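Long-range contacts in exopolysaccharide biosynthesis protein (Pantoea stewartii subsp. stewartii DC283, PDB 6TGF), which modifies the glycan biofilm of its bacterium, probably by hydrolysing exopolysaccharide, as a trimer with a bacteriophage tailspike-like parallel beta-helix fold: residues T412-S417 / S436-H441; G457-D462 / S478-R483; F357-C362 / D380-Q385. All coordinates share one frame; numbering follows the deposited sequence.

Contact 1 (T412-S417 / S436-H441); sequences TAIELS and SQSLIH. With EDO (1,2-ethanediol), chain Z.
S438 meets I414 side chain to backbone, where both chains kink. A413 and Q437 each have positive phi, and these matched kinks interrupt two parallel strands of a beta-helix. S438 OG lies anti to its carbonyl carbon (chi1 -66°). From there it accepts a hydrogen bond from I414 N at 3.1 Å. It donates to S436 O at 3.0 Å, from above that carbonyl plane. S436 O takes a second donor, A413 N, at 3.0 Å. Beyond the kink the ladder resumes: L439 N to I414 O, L416 N to L439 O and H441 N to L416 O. L416 and I440 share one face, with L416 CB 4.5 Å from I440 CG1. E415, L439, S417 and H441 lie on the other face. The E415 chain is extended, with CG anti to the backbone N (chi1 -177°). E415 CG passes 4.2 Å from L439 CB, and the carboxylate is hydrogen-bonded to H441 and N442 of the second subunit. H441 NE2 is hydrogen-bonded to E415 of the third subunit, and S417 OG to D384. The polar groups thus do two jobs: the S438 hydroxyl bridges the break in the ladder, and E415 and H441 carry polar bonds between subunits.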
ATOM      1  N   THR B 412      -9.383  -6.817 -15.771  1.00 32.19           N
ATOM      2  CA  THR B 412      -9.696  -5.560 -15.037  1.00 31.40           C
ATOM      3  C   THR B 412      -9.044  -5.575 -13.650  1.00 30.48           C
ATOM      4  O   THR B 412      -9.011  -6.648 -13.019  1.00 30.45           O
ATOM      5  CB  THR B 412     -11.214  -5.352 -14.937  1.00 31.53           C
ATOM      6  OG1 THR B 412     -11.740  -5.336 -16.264  1.00 31.67           O
ATOM      7  CG2 THR B 412     -11.594  -4.073 -14.223  1.00 31.53           C
ATOM      8  N   ALA B 413      -8.553  -4.411 -13.209  1.00 29.71           N
ATOM      9  CA  ALA B 413      -8.081  -4.124 -11.833  1.00 29.07           C
ATOM     10  C   ALA B 413      -7.053  -5.172 -11.388  1.00 28.42           C
ATOM     11  O   ALA B 413      -7.250  -5.788 -10.321  1.00 28.46           O
ATOM     12  CB  ALA B 413      -9.263  -4.057 -10.897  1.00 29.16           C
ATOM     13  N   ILE B 414      -5.994  -5.357 -12.183  1.00 27.69           N
ATOM     14  CA  ILE B 414      -4.806  -6.187 -11.823  1.00 27.15           C
ATOM     15  C   ILE B 414      -3.842  -5.285 -11.046  1.00 26.64           C
ATOM     16  O   ILE B 414      -3.430  -4.253 -11.608  1.00 26.58           O
ATOM     17  CB  ILE B 414      -4.129  -6.795 -13.072  1.00 27.18           C
ATOM     18  CG1 ILE B 414      -5.127  -7.461 -14.027  1.00 27.30           C
ATOM     19  CG2 ILE B 414      -3.006  -7.740 -12.663  1.00 27.09           C
ATOM     20  CD1 ILE B 414      -5.441  -8.906 -13.719  1.00 27.27           C
ATOM     21  N   GLU B 415      -3.508  -5.646  -9.804  1.00 26.13           N
ATOM     22  CA  GLU B 415      -2.559  -4.884  -8.949  1.00 25.82           C
ATOM     23  C   GLU B 415      -1.440  -5.822  -8.479  1.00 25.36           C
ATOM     24  O   GLU B 415      -1.667  -6.579  -7.516  1.00 25.29           O
ATOM     25  CB  GLU B 415      -3.297  -4.235  -7.776  1.00 25.98           C
ATOM     26  CG  GLU B 415      -2.401  -3.371  -6.907  1.00 26.10           C
ATOM     27  CD  GLU B 415      -3.135  -2.505  -5.897  1.00 26.35           C
ATOM     28  OE1 GLU B 415      -2.530  -1.533  -5.415  1.00 26.51           O
ATOM     29  OE2 GLU B 415      -4.305  -2.810  -5.592  1.00 26.63           O
ATOM     30  N   LEU B 416      -0.286  -5.770  -9.151  1.00 24.91           N
ATOM     31  CA  LEU B 416       0.946  -6.519  -8.782  1.00 24.69           C
ATOM     32  C   LEU B 416       1.864  -5.577  -8.001  1.00 24.63           C
ATOM     33  O   LEU B 416       2.182  -4.499  -8.537  1.00 24.61           O
ATOM     34  CB  LEU B 416       1.641  -7.026 -10.049  1.00 24.61           C
ATOM     35  CG  LEU B 416       0.745  -7.713 -11.078  1.00 24.61           C
ATOM     36  CD1 LEU B 416       1.523  -7.989 -12.354  1.00 24.75           C
ATOM     37  CD2 LEU B 416       0.152  -8.999 -10.523  1.00 24.55           C
ATOM     38  N   SER B 417       2.272  -5.960  -6.789  1.00 24.66           N
ATOM     39  CA  SER B 417       3.079  -5.104  -5.878  1.00 24.86           C
ATOM     40  C   SER B 417       4.129  -5.930  -5.122  1.00 25.13           C
ATOM     41  O   SER B 417       3.849  -7.102  -4.802  1.00 25.03           O
ATOM     42  CB  SER B 417       2.183  -4.352  -4.928  1.00 24.78           C
ATOM     43  OG  SER B 417       1.391  -5.246  -4.162  1.00 24.72           O
ATOM     44  N   SER B 436      -6.910  -3.547 -17.972  1.00 29.91           N
ATOM     45  CA  SER B 436      -7.442  -2.169 -17.803  1.00 29.72           C
ATOM     46  C   SER B 436      -7.498  -1.815 -16.311  1.00 29.31           C
ATOM     47  O   SER B 436      -7.642  -2.743 -15.492  1.00 29.22           O
ATOM     48  CB  SER B 436      -8.793  -2.036 -18.458  1.00 30.07           C
ATOM     49  OG  SER B 436      -8.781  -2.593 -19.766  1.00 30.22           O
ATOM     50  N   GLN B 437      -7.375  -0.522 -15.986  1.00 29.01           N
ATOM     51  CA  GLN B 437      -7.424   0.035 -14.603  1.00 28.65           C
ATOM     52  C   GLN B 437      -6.461  -0.738 -13.688  1.00 28.13           C
ATOM     53  O   GLN B 437      -6.846  -1.030 -12.538  1.00 28.17           O
ATOM     54  CB  GLN B 437      -8.857  -0.022 -14.063  1.00 28.95           C
ATOM     55  CG  GLN B 437      -9.850   0.836 -14.837  1.00 29.32           C
ATOM     56  CD  GLN B 437     -10.378   0.169 -16.085  1.00 29.62           C
ATOM     57  OE1 GLN B 437     -10.310   0.720 -17.181  1.00 29.95           O
ATOM     58  NE2 GLN B 437     -10.915  -1.029 -15.928  1.00 29.68           N
ATOM     59  N   SER B 438      -5.248  -1.037 -14.169  1.00 27.46           N
ATOM     60  CA  SER B 438      -4.266  -1.936 -13.504  1.00 26.95           C
ATOM     61  C   SER B 438      -3.062  -1.142 -12.977  1.00 26.45           C
ATOM     62  O   SER B 438      -2.834  -0.019 -13.469  1.00 26.42           O
ATOM     63  CB  SER B 438      -3.850  -3.030 -14.446  1.00 26.98           C
ATOM     64  OG  SER B 438      -4.949  -3.882 -14.731  1.00 27.13           O
ATOM     65  N   LEU B 439      -2.331  -1.710 -12.006  1.00 25.88           N
ATOM     66  CA  LEU B 439      -1.205  -1.043 -11.294  1.00 25.55           C
ATOM     67  C   LEU B 439      -0.040  -2.019 -11.068  1.00 25.44           C
ATOM     68  O   LEU B 439      -0.296  -3.201 -10.764  1.00 25.42           O
ATOM     69  CB  LEU B 439      -1.700  -0.502  -9.948  1.00 25.41           C
ATOM     70  CG  LEU B 439      -2.777   0.581 -10.017  1.00 25.39           C
ATOM     71  CD1 LEU B 439      -4.169  -0.025  -9.910  1.00 25.45           C
ATOM     72  CD2 LEU B 439      -2.573   1.618  -8.922  1.00 25.41           C
ATOM     73  N   ILE B 440       1.191  -1.513 -11.195  1.00 25.37           N
ATOM     74  CA  ILE B 440       2.455  -2.169 -10.739  1.00 25.37           C
ATOM     75  C   ILE B 440       3.129  -1.231  -9.730  1.00 25.60           C
ATOM     76  O   ILE B 440       3.337  -0.051 -10.074  1.00 25.64           O
ATOM     77  CB  ILE B 440       3.375  -2.492 -11.933  1.00 25.29           C
ATOM     78  CG1 ILE B 440       2.820  -3.647 -12.771  1.00 25.27           C
ATOM     79  CG2 ILE B 440       4.798  -2.769 -11.465  1.00 25.36           C
ATOM     80  CD1 ILE B 440       3.506  -3.838 -14.107  1.00 25.32           C
ATOM     81  N   HIS B 441       3.452  -1.733  -8.535  1.00 25.87           N
ATOM     82  CA  HIS B 441       4.102  -0.962  -7.442  1.00 26.19           C
ATOM     83  C   HIS B 441       5.322  -1.724  -6.911  1.00 26.57           C
ATOM     84  O   HIS B 441       5.131  -2.777  -6.276  1.00 26.53           O
ATOM     85  CB  HIS B 441       3.102  -0.659  -6.318  1.00 26.26           C
ATOM     86  CG  HIS B 441       3.704   0.085  -5.173  1.00 26.44           C
ATOM     87  ND1 HIS B 441       3.822   1.463  -5.167  1.00 26.58           N
ATOM     88  CD2 HIS B 441       4.236  -0.345  -4.008  1.00 26.60           C
ATOM     89  CE1 HIS B 441       4.391   1.849  -4.043  1.00 26.76           C
ATOM     90  NE2 HIS B 441       4.655   0.757  -3.316  1.00 26.79           N
TER
HETATM   91  C1  EDO Z 804     -11.798   0.392 -20.317  1.00 70.00           C
HETATM   92  O1  EDO Z 804     -11.233  -0.755 -20.923  1.00 69.46           O
HETATM   93  C2  EDO Z 804     -11.181   1.663 -20.783  1.00 70.06           C
HETATM   94  O2  EDO Z 804     -12.103   2.701 -21.072  1.00 70.08           O

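Contact 2 (G457-D462 / S478-R483); sequences GQWIID and SRLNTR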
ATOM      1  N   GLY B 457      -2.921  -2.499 -22.764  1.00 27.55           N
ATOM      2  CA  GLY B 457      -3.297  -2.380 -21.342  1.00 27.01           C
ATOM      3  C   GLY B 457      -3.496  -0.937 -20.917  1.00 26.57           C
ATOM      4  O   GLY B 457      -3.433  -0.040 -21.784  1.00 26.54           O
ATOM      5  N   GLN B 458      -3.748  -0.737 -19.620  1.00 26.04           N
ATOM      6  CA  GLN B 458      -3.816   0.584 -18.940  1.00 25.57           C
ATOM      7  C   GLN B 458      -3.206   0.419 -17.544  1.00 25.11           C
ATOM      8  O   GLN B 458      -3.889  -0.144 -16.663  1.00 25.08           O
ATOM      9  CB  GLN B 458      -5.261   1.080 -18.871  1.00 25.66           C
ATOM     10  CG  GLN B 458      -5.409   2.465 -18.257  1.00 25.57           C
ATOM     11  CD  GLN B 458      -6.855   2.839 -18.029  1.00 25.63           C
ATOM     12  OE1 GLN B 458      -7.639   2.068 -17.480  1.00 25.58           O
ATOM     13  NE2 GLN B 458      -7.218   4.038 -18.451  1.00 25.65           N
ATOM     14  N   TRP B 459      -1.961   0.876 -17.367  1.00 24.62           N
ATOM     15  CA  TRP B 459      -1.118   0.576 -16.180  1.00 24.17           C
ATOM     16  C   TRP B 459      -0.591   1.869 -15.552  1.00 23.88           C
ATOM     17  O   TRP B 459      -0.068   2.719 -16.297  1.00 23.85           O
ATOM     18  CB  TRP B 459       0.044  -0.343 -16.571  1.00 24.10           C
ATOM     19  CG  TRP B 459      -0.364  -1.724 -16.983  1.00 24.15           C
ATOM     20  CD1 TRP B 459      -0.681  -2.147 -18.241  1.00 24.27           C
ATOM     21  CD2 TRP B 459      -0.472  -2.879 -16.133  1.00 24.11           C
ATOM     22  NE1 TRP B 459      -0.987  -3.481 -18.231  1.00 24.35           N
ATOM     23  CE2 TRP B 459      -0.867  -3.959 -16.952  1.00 24.20           C
ATOM     24  CE3 TRP B 459      -0.278  -3.107 -14.765  1.00 24.04           C
ATOM     25  CZ2 TRP B 459      -1.068  -5.242 -16.444  1.00 24.23           C
ATOM     26  CZ3 TRP B 459      -0.480  -4.375 -14.264  1.00 24.04           C
ATOM     27  CH2 TRP B 459      -0.871  -5.427 -15.094  1.00 24.13           C
ATOM     28  N   ILE B 460      -0.738   2.000 -14.229  1.00 23.64           N
ATOM     29  CA  ILE B 460       0.161   2.820 -13.365  1.00 23.41           C
ATOM     30  C   ILE B 460       1.347   1.922 -12.997  1.00 23.30           C
ATOM     31  O   ILE B 460       1.102   0.810 -12.493  1.00 23.16           O
ATOM     32  CB  ILE B 460      -0.562   3.364 -12.114  1.00 23.33           C
ATOM     33  CG1 ILE B 460      -1.640   4.388 -12.481  1.00 23.36           C
ATOM     34  CG2 ILE B 460       0.442   3.941 -11.123  1.00 23.34           C
ATOM     35  CD1 ILE B 460      -2.519   4.811 -11.320  1.00 23.45           C
ATOM     36  N   ILE B 461       2.574   2.374 -13.263  1.00 23.32           N
ATOM     37  CA  ILE B 461       3.826   1.608 -12.979  1.00 23.30           C
ATOM     38  C   ILE B 461       4.780   2.504 -12.180  1.00 23.43           C
ATOM     39  O   ILE B 461       5.455   3.349 -12.795  1.00 23.46           O
ATOM     40  CB  ILE B 461       4.462   1.081 -14.282  1.00 23.26           C
ATOM     41  CG1 ILE B 461       3.438   0.323 -15.136  1.00 23.24           C
ATOM     42  CG2 ILE B 461       5.689   0.234 -13.970  1.00 23.32           C
ATOM     43  CD1 ILE B 461       3.989  -0.256 -16.423  1.00 23.32           C
ATOM     44  N   ASP B 462       4.811   2.325 -10.855  1.00 23.63           N
ATOM     45  CA  ASP B 462       5.767   2.990  -9.929  1.00 23.88           C
ATOM     46  C   ASP B 462       6.857   1.991  -9.529  1.00 24.17           C
ATOM     47  O   ASP B 462       6.502   0.876  -9.098  1.00 24.09           O
ATOM     48  CB  ASP B 462       5.073   3.512  -8.669  1.00 23.92           C
ATOM     49  CG  ASP B 462       4.135   4.679  -8.907  1.00 23.96           C
ATOM     50  OD1 ASP B 462       4.368   5.446  -9.867  1.00 23.87           O
ATOM     51  OD2 ASP B 462       3.176   4.816  -8.124  1.00 24.12           O
ATOM     52  N   SER B 478      -0.068   0.055 -25.273  1.00 30.55           N
ATOM     53  CA  SER B 478      -0.382   0.024 -23.821  1.00 29.92           C
ATOM     54  C   SER B 478      -0.364   1.449 -23.258  1.00 29.24           C
ATOM     55  O   SER B 478       0.616   2.174 -23.510  1.00 29.28           O
ATOM     56  CB  SER B 478       0.561  -0.881 -23.073  1.00 29.81           C
ATOM     57  OG  SER B 478      -0.008  -1.281 -21.836  1.00 29.65           O
ATOM     58  N   ARG B 479      -1.415   1.824 -22.525  1.00 28.63           N
ATOM     59  CA  ARG B 479      -1.604   3.181 -21.944  1.00 28.18           C
ATOM     60  C   ARG B 479      -0.884   3.240 -20.591  1.00 27.57           C
ATOM     61  O   ARG B 479      -1.521   2.920 -19.565  1.00 27.51           O
ATOM     62  CB  ARG B 479      -3.099   3.491 -21.817  1.00 28.35           C
ATOM     63  CG  ARG B 479      -3.875   3.388 -23.123  1.00 28.65           C
ATOM     64  CD  ARG B 479      -5.372   3.506 -22.909  1.00 28.82           C
ATOM     65  NE  ARG B 479      -5.966   2.301 -22.346  1.00 28.85           N
ATOM     66  CZ  ARG B 479      -7.199   2.219 -21.850  1.00 29.01           C
ATOM     67  NH1 ARG B 479      -7.991   3.279 -21.832  1.00 29.13           N
ATOM     68  NH2 ARG B 479      -7.638   1.069 -21.369  1.00 29.11           N
ATOM     69  N   LEU B 480       0.395   3.629 -20.594  1.00 26.97           N
ATOM     70  CA  LEU B 480       1.280   3.598 -19.398  1.00 26.46           C
ATOM     71  C   LEU B 480       1.271   4.964 -18.702  1.00 26.14           C
ATOM     72  O   LEU B 480       1.180   5.989 -19.402  1.00 26.15           O
ATOM     73  CB  LEU B 480       2.698   3.205 -19.824  1.00 26.40           C
ATOM     74  CG  LEU B 480       2.814   1.922 -20.647  1.00 26.49           C
ATOM     75  CD1 LEU B 480       4.273   1.527 -20.819  1.00 26.53           C
ATOM     76  CD2 LEU B 480       2.028   0.780 -20.016  1.00 26.42           C
ATOM     77  N   ASN B 481       1.358   4.950 -17.369  1.00 25.79           N
ATOM     78  CA  ASN B 481       1.442   6.146 -16.488  1.00 25.56           C
ATOM     79  C   ASN B 481       2.490   5.844 -15.407  1.00 25.39           C
ATOM     80  O   ASN B 481       2.119   5.264 -14.366  1.00 25.47           O
ATOM     81  CB  ASN B 481       0.060   6.497 -15.924  1.00 25.58           C
ATOM     82  CG  ASN B 481      -0.032   7.904 -15.373  1.00 25.65           C
ATOM     83  OD1 ASN B 481       0.977   8.512 -15.023  1.00 25.65           O
ATOM     84  ND2 ASN B 481      -1.245   8.428 -15.291  1.00 25.75           N
ATOM     85  N   THR B 482       3.758   6.192 -15.657  1.00 25.12           N
ATOM     86  CA  THR B 482       4.933   5.581 -14.975  1.00 25.01           C
ATOM     87  C   THR B 482       5.726   6.624 -14.180  1.00 24.89           C
ATOM     88  O   THR B 482       5.733   7.805 -14.580  1.00 24.85           O
ATOM     89  CB  THR B 482       5.837   4.857 -15.983  1.00 25.03           C
ATOM     90  OG1 THR B 482       6.652   5.820 -16.651  1.00 25.21           O
ATOM     91  CG2 THR B 482       5.059   4.058 -17.006  1.00 25.00           C
ATOM     92  N   ARG B 483       6.374   6.177 -13.098  1.00 24.87           N
ATOM     93  CA  ARG B 483       7.373   6.956 -12.317  1.00 25.01           C
ATOM     94  C   ARG B 483       8.538   6.044 -11.916  1.00 25.15           C
ATOM     95  O   ARG B 483       8.279   4.889 -11.524  1.00 25.05           O
ATOM     96  CB  ARG B 483       6.750   7.561 -11.056  1.00 24.99           C
ATOM     97  CG  ARG B 483       5.704   8.632 -11.323  1.00 24.95           C
ATOM     98  CD  ARG B 483       5.289   9.331 -10.042  1.00 24.99           C
ATOM     99  NE  ARG B 483       4.720   8.397  -9.080  1.00 24.95           N
ATOM    100  CZ  ARG B 483       4.465   8.673  -7.805  1.00 25.08           C
ATOM    101  NH1 ARG B 483       4.731   9.872  -7.310  1.00 25.27           N
ATOM    102  NH2 ARG B 483       3.948   7.742  -7.024  1.00 25.07           N
TER
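D462 and R483 form a salt bridge at one end of this parallel strand pair, and Q458 stacks on R479 at the other. R483 grips D462 side-on with two nitrogens. R483 NE reaches OD1 of D462 at 3.1 Å, and NH2 of R483 reaches OD2 of D462 at 3.2 Å. Both oxygens lie close to the guanidinium plane, but they are met from above the carboxylate plane. The two flat groups are turned 61° apart. The Q458 side chain runs over one face of the R479 guanidinium, with amide and guanidinium planes only 10° apart. Q458 CB lies 3.4 Å from R479 NH2, and Q458 NE2 lies 3.6 Å from R479 NH1. A bend at chi3 (-75°) sets R479 NE, which makes a weak bond to G457 O, an atom already held by R479 N. The amide of Q458 is tied to the coil before, where OE1 accepts a hydrogen bond from Q437 N.

On the opposite face of the sheet W459, L480, I461 and T482 pack together. L480 CD2 touches W459 CB at 4.1 Å and I461 CD1 at 4.2 Å. S478 OG sits at the edge of the indole, 3.8 Å from W459 CD1, and is hydrogen-bonded to I454 O.

D462 also pairs with R483 of the second subunit, and R483 with D462 of the third. The R483 groups of the three subunits thus come close together, consistent with clustering about the trimer axis. The alternating carboxylates probably offset their mutual repulsion, so this ion network both pairs adjacent coils and joins the three chains.

Contact 3 (F357-C362 / D380-Q385); sequences FFRGAC and DCKIDQ
F358 packs against C381 and I383 on one face of two neighbouring strands of a parallel beta-helix. The strands run 4° apart with in-register pairing. F358 can be followed outward from its backbone. F358 CB lies 4.1 Å from C381 SG. CG is anti to the backbone N (chi1 -173°). F358 CD1 comes closer, 3.8 Å from C381 SG. The sulfur stands oblique to the ring, 61° off the normal. Further out, the side chain crosses I383 obliquely. F358 CE1 meets I383 at the edge of the ring, 3.9 Å from CG1 and 4.0 Å from CD1 of I383. F358 CE1 also lies 3.7 Å from G360 CA, so the ring rests beside a residue without a side chain. Beyond the two strands, L373, L375, V327 and I329 pack on the same phenyl group. F358 is thus part of the apolar interior of the helix.

The ladder alternates across the strands: F358 N to D380 O, K382 N to F358 O, G360 N to K382 O and D384 N to G360 O. The opposite face carries F357, R359, D380, K382 and D384. Besides S417 OG, D384 OD1 takes a hydrogen bond from N418 ND2 of the next coil. The F357 ring stacks on W326 and crosses D380 at about a right angle, F357 CD1 lying 3.6 Å from D380 CB. R359 and K382 lie side by side and point the same way. Their touching atoms are R359 NH1 and the aliphatic CD of K382, 3.6 Å apart.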
ATOM      1  N   PHE B 357     -12.487 -13.016  -9.207  1.00 34.86           N
ATOM      2  CA  PHE B 357     -11.762 -12.213  -8.189  1.00 34.22           C
ATOM      3  C   PHE B 357     -10.593 -13.056  -7.673  1.00 33.45           C
ATOM      4  O   PHE B 357     -10.793 -14.266  -7.445  1.00 33.46           O
ATOM      5  CB  PHE B 357     -12.702 -11.806  -7.052  1.00 34.49           C
ATOM      6  CG  PHE B 357     -13.776 -10.817  -7.434  1.00 34.75           C
ATOM      7  CD1 PHE B 357     -13.532  -9.455  -7.384  1.00 34.73           C
ATOM      8  CD2 PHE B 357     -15.033 -11.245  -7.829  1.00 34.99           C
ATOM      9  CE1 PHE B 357     -14.517  -8.542  -7.729  1.00 34.99           C
ATOM     10  CE2 PHE B 357     -16.017 -10.329  -8.172  1.00 35.30           C
ATOM     11  CZ  PHE B 357     -15.757  -8.980  -8.123  1.00 35.22           C
ATOM     12  N   PHE B 358      -9.412 -12.450  -7.514  1.00 32.66           N
ATOM     13  CA  PHE B 358      -8.177 -13.141  -7.061  1.00 32.11           C
ATOM     14  C   PHE B 358      -7.401 -12.258  -6.079  1.00 31.79           C
ATOM     15  O   PHE B 358      -7.159 -11.075  -6.383  1.00 31.48           O
ATOM     16  CB  PHE B 358      -7.302 -13.525  -8.256  1.00 31.98           C
ATOM     17  CG  PHE B 358      -6.117 -14.387  -7.898  1.00 31.72           C
ATOM     18  CD1 PHE B 358      -4.895 -13.818  -7.579  1.00 31.60           C
ATOM     19  CD2 PHE B 358      -6.226 -15.767  -7.867  1.00 31.66           C
ATOM     20  CE1 PHE B 358      -3.807 -14.609  -7.244  1.00 31.53           C
ATOM     21  CE2 PHE B 358      -5.135 -16.558  -7.535  1.00 31.66           C
ATOM     22  CZ  PHE B 358      -3.928 -15.978  -7.224  1.00 31.53           C
ATOM     23  N   ARG B 359      -7.027 -12.836  -4.933  1.00 31.69           N
ATOM     24  CA  ARG B 359      -6.091 -12.245  -3.941  1.00 31.57           C
ATOM     25  C   ARG B 359      -4.943 -13.233  -3.707  1.00 30.87           C
ATOM     26  O   ARG B 359      -5.221 -14.377  -3.305  1.00 30.48           O
ATOM     27  CB  ARG B 359      -6.822 -11.904  -2.640  1.00 32.26           C
ATOM     28  CG  ARG B 359      -7.679 -10.649  -2.733  1.00 33.03           C
ATOM     29  CD  ARG B 359      -8.322 -10.274  -1.412  1.00 33.73           C
ATOM     30  NE  ARG B 359      -7.338  -9.883  -0.412  1.00 34.18           N
ATOM     31  CZ  ARG B 359      -6.739  -8.694  -0.349  1.00 34.56           C
ATOM     32  NH1 ARG B 359      -7.013  -7.750  -1.236  1.00 34.68           N
ATOM     33  NH2 ARG B 359      -5.861  -8.453   0.609  1.00 34.81           N
ATOM     34  N   GLY B 360      -3.710 -12.798  -3.984  1.00 30.40           N
ATOM     35  CA  GLY B 360      -2.463 -13.543  -3.725  1.00 30.04           C
ATOM     36  C   GLY B 360      -1.534 -12.755  -2.818  1.00 29.75           C
ATOM     37  O   GLY B 360      -1.398 -11.534  -3.031  1.00 29.66           O
ATOM     38  N   ALA B 361      -0.919 -13.418  -1.834  1.00 29.56           N
ATOM     39  CA  ALA B 361       0.005 -12.800  -0.854  1.00 29.54           C
ATOM     40  C   ALA B 361       1.037 -13.830  -0.381  1.00 29.59           C
ATOM     41  O   ALA B 361       0.642 -14.965  -0.075  1.00 29.47           O
ATOM     42  CB  ALA B 361      -0.777 -12.233   0.304  1.00 29.49           C
ATOM     43  N   CYS B 362       2.312 -13.433  -0.324  1.00 29.74           N
ATOM     44  CA  CYS B 362       3.440 -14.253   0.195  1.00 29.93           C
ATOM     45  C   CYS B 362       3.504 -15.587  -0.558  1.00 29.98           C
ATOM     46  O   CYS B 362       3.269 -16.637   0.070  1.00 30.12           O
ATOM     47  CB  CYS B 362       3.293 -14.460   1.697  1.00 30.01           C
ATOM     48  SG  CYS B 362       3.256 -12.901   2.620  1.00 30.18           S
ATOM     49  N   ASP B 380     -10.949  -8.321 -10.670  1.00 30.91           N
ATOM     50  CA  ASP B 380     -10.050  -7.720  -9.649  1.00 30.81           C
ATOM     51  C   ASP B 380      -9.004  -8.765  -9.247  1.00 30.48           C
ATOM     52  O   ASP B 380      -9.406  -9.869  -8.828  1.00 30.48           O
ATOM     53  CB  ASP B 380     -10.851  -7.222  -8.442  1.00 31.21           C
ATOM     54  CG  ASP B 380     -10.033  -6.443  -7.427  1.00 31.46           C
ATOM     55  OD1 ASP B 380      -9.635  -5.303  -7.746  1.00 31.65           O
ATOM     56  OD2 ASP B 380      -9.798  -6.982  -6.324  1.00 31.77           O
ATOM     57  N   CYS B 381      -7.716  -8.433  -9.386  1.00 30.10           N
ATOM     58  CA  CYS B 381      -6.569  -9.329  -9.074  1.00 29.79           C
ATOM     59  C   CYS B 381      -5.511  -8.557  -8.281  1.00 29.49           C
ATOM     60  O   CYS B 381      -4.904  -7.633  -8.854  1.00 29.76           O
ATOM     61  CB  CYS B 381      -5.961  -9.900 -10.348  1.00 29.85           C
ATOM     62  SG  CYS B 381      -4.563 -11.017 -10.065  1.00 29.91           S
ATOM     63  N   LYS B 382      -5.319  -8.922  -7.011  1.00 29.05           N
ATOM     64  CA  LYS B 382      -4.261  -8.373  -6.122  1.00 28.78           C
ATOM     65  C   LYS B 382      -3.259  -9.489  -5.821  1.00 28.47           C
ATOM     66  O   LYS B 382      -3.649 -10.468  -5.162  1.00 28.35           O
ATOM     67  CB  LYS B 382      -4.875  -7.798  -4.841  1.00 28.99           C
ATOM     68  CG  LYS B 382      -5.212  -6.315  -4.909  1.00 29.23           C
ATOM     69  CD  LYS B 382      -6.548  -5.953  -4.302  1.00 29.52           C
ATOM     70  CE  LYS B 382      -6.998  -4.560  -4.685  1.00 29.75           C
ATOM     71  NZ  LYS B 382      -8.458  -4.382  -4.502  1.00 30.07           N
ATOM     72  N   ILE B 383      -2.027  -9.347  -6.317  1.00 28.22           N
ATOM     73  CA  ILE B 383      -0.891 -10.270  -6.027  1.00 28.04           C
ATOM     74  C   ILE B 383       0.236  -9.439  -5.404  1.00 28.06           C
ATOM     75  O   ILE B 383       0.928  -8.727  -6.152  1.00 27.94           O
ATOM     76  CB  ILE B 383      -0.450 -11.036  -7.292  1.00 27.93           C
ATOM     77  CG1 ILE B 383      -1.651 -11.436  -8.156  1.00 27.85           C
ATOM     78  CG2 ILE B 383       0.399 -12.239  -6.903  1.00 28.02           C
ATOM     79  CD1 ILE B 383      -1.303 -12.272  -9.370  1.00 27.94           C
ATOM     80  N   ASP B 384       0.373  -9.511  -4.076  1.00 28.31           N
ATOM     81  CA  ASP B 384       1.369  -8.755  -3.271  1.00 28.66           C
ATOM     82  C   ASP B 384       2.420  -9.733  -2.732  1.00 29.14           C
ATOM     83  O   ASP B 384       2.066 -10.904  -2.493  1.00 29.17           O
ATOM     84  CB  ASP B 384       0.689  -7.995  -2.130  1.00 28.64           C
ATOM     85  CG  ASP B 384       1.632  -7.107  -1.334  1.00 28.80           C
ATOM     86  OD1 ASP B 384       2.291  -6.248  -1.953  1.00 28.76           O
ATOM     87  OD2 ASP B 384       1.706  -7.288  -0.103  1.00 28.99           O
ATOM     88  N   GLN B 385       3.659  -9.261  -2.553  1.00 29.64           N
ATOM     89  CA  GLN B 385       4.788 -10.038  -1.971  1.00 30.18           C
ATOM     90  C   GLN B 385       4.856 -11.424  -2.623  1.00 30.20           C
ATOM     91  O   GLN B 385       4.624 -12.418  -1.914  1.00 30.17           O
ATOM     92  CB  GLN B 385       4.625 -10.166  -0.456  1.00 30.65           C
ATOM     93  CG  GLN B 385       5.006  -8.910   0.310  1.00 31.14           C
ATOM     94  CD  GLN B 385       5.210  -9.212   1.773  1.00 31.75           C
ATOM     95  OE1 GLN B 385       6.336  -9.249   2.267  1.00 32.46           O
ATOM     96  NE2 GLN B 385       4.116  -9.456   2.476  1.00 31.82           N
TER

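From the N terminus, contact 3 comes first, then contact 1, then contact 2. They are in series: none nests in or crosses another. Each closes one loop of 15 to 18 residues, bringing the chain back beside itself after a turn of the beta-helix. The loops of contacts 3 and 1 contain strands 373-378 and 430-431, both in a separate parallel sheet. Neighbouring contacts share a ladder. E415 N to C381 O joins contact 3 to contact 1, and I440 N to I460 O joins contact 1 to contact 2. Contacts 2 and 3 do not touch; their centres are about 19 Å apart. All three touch the second subunit.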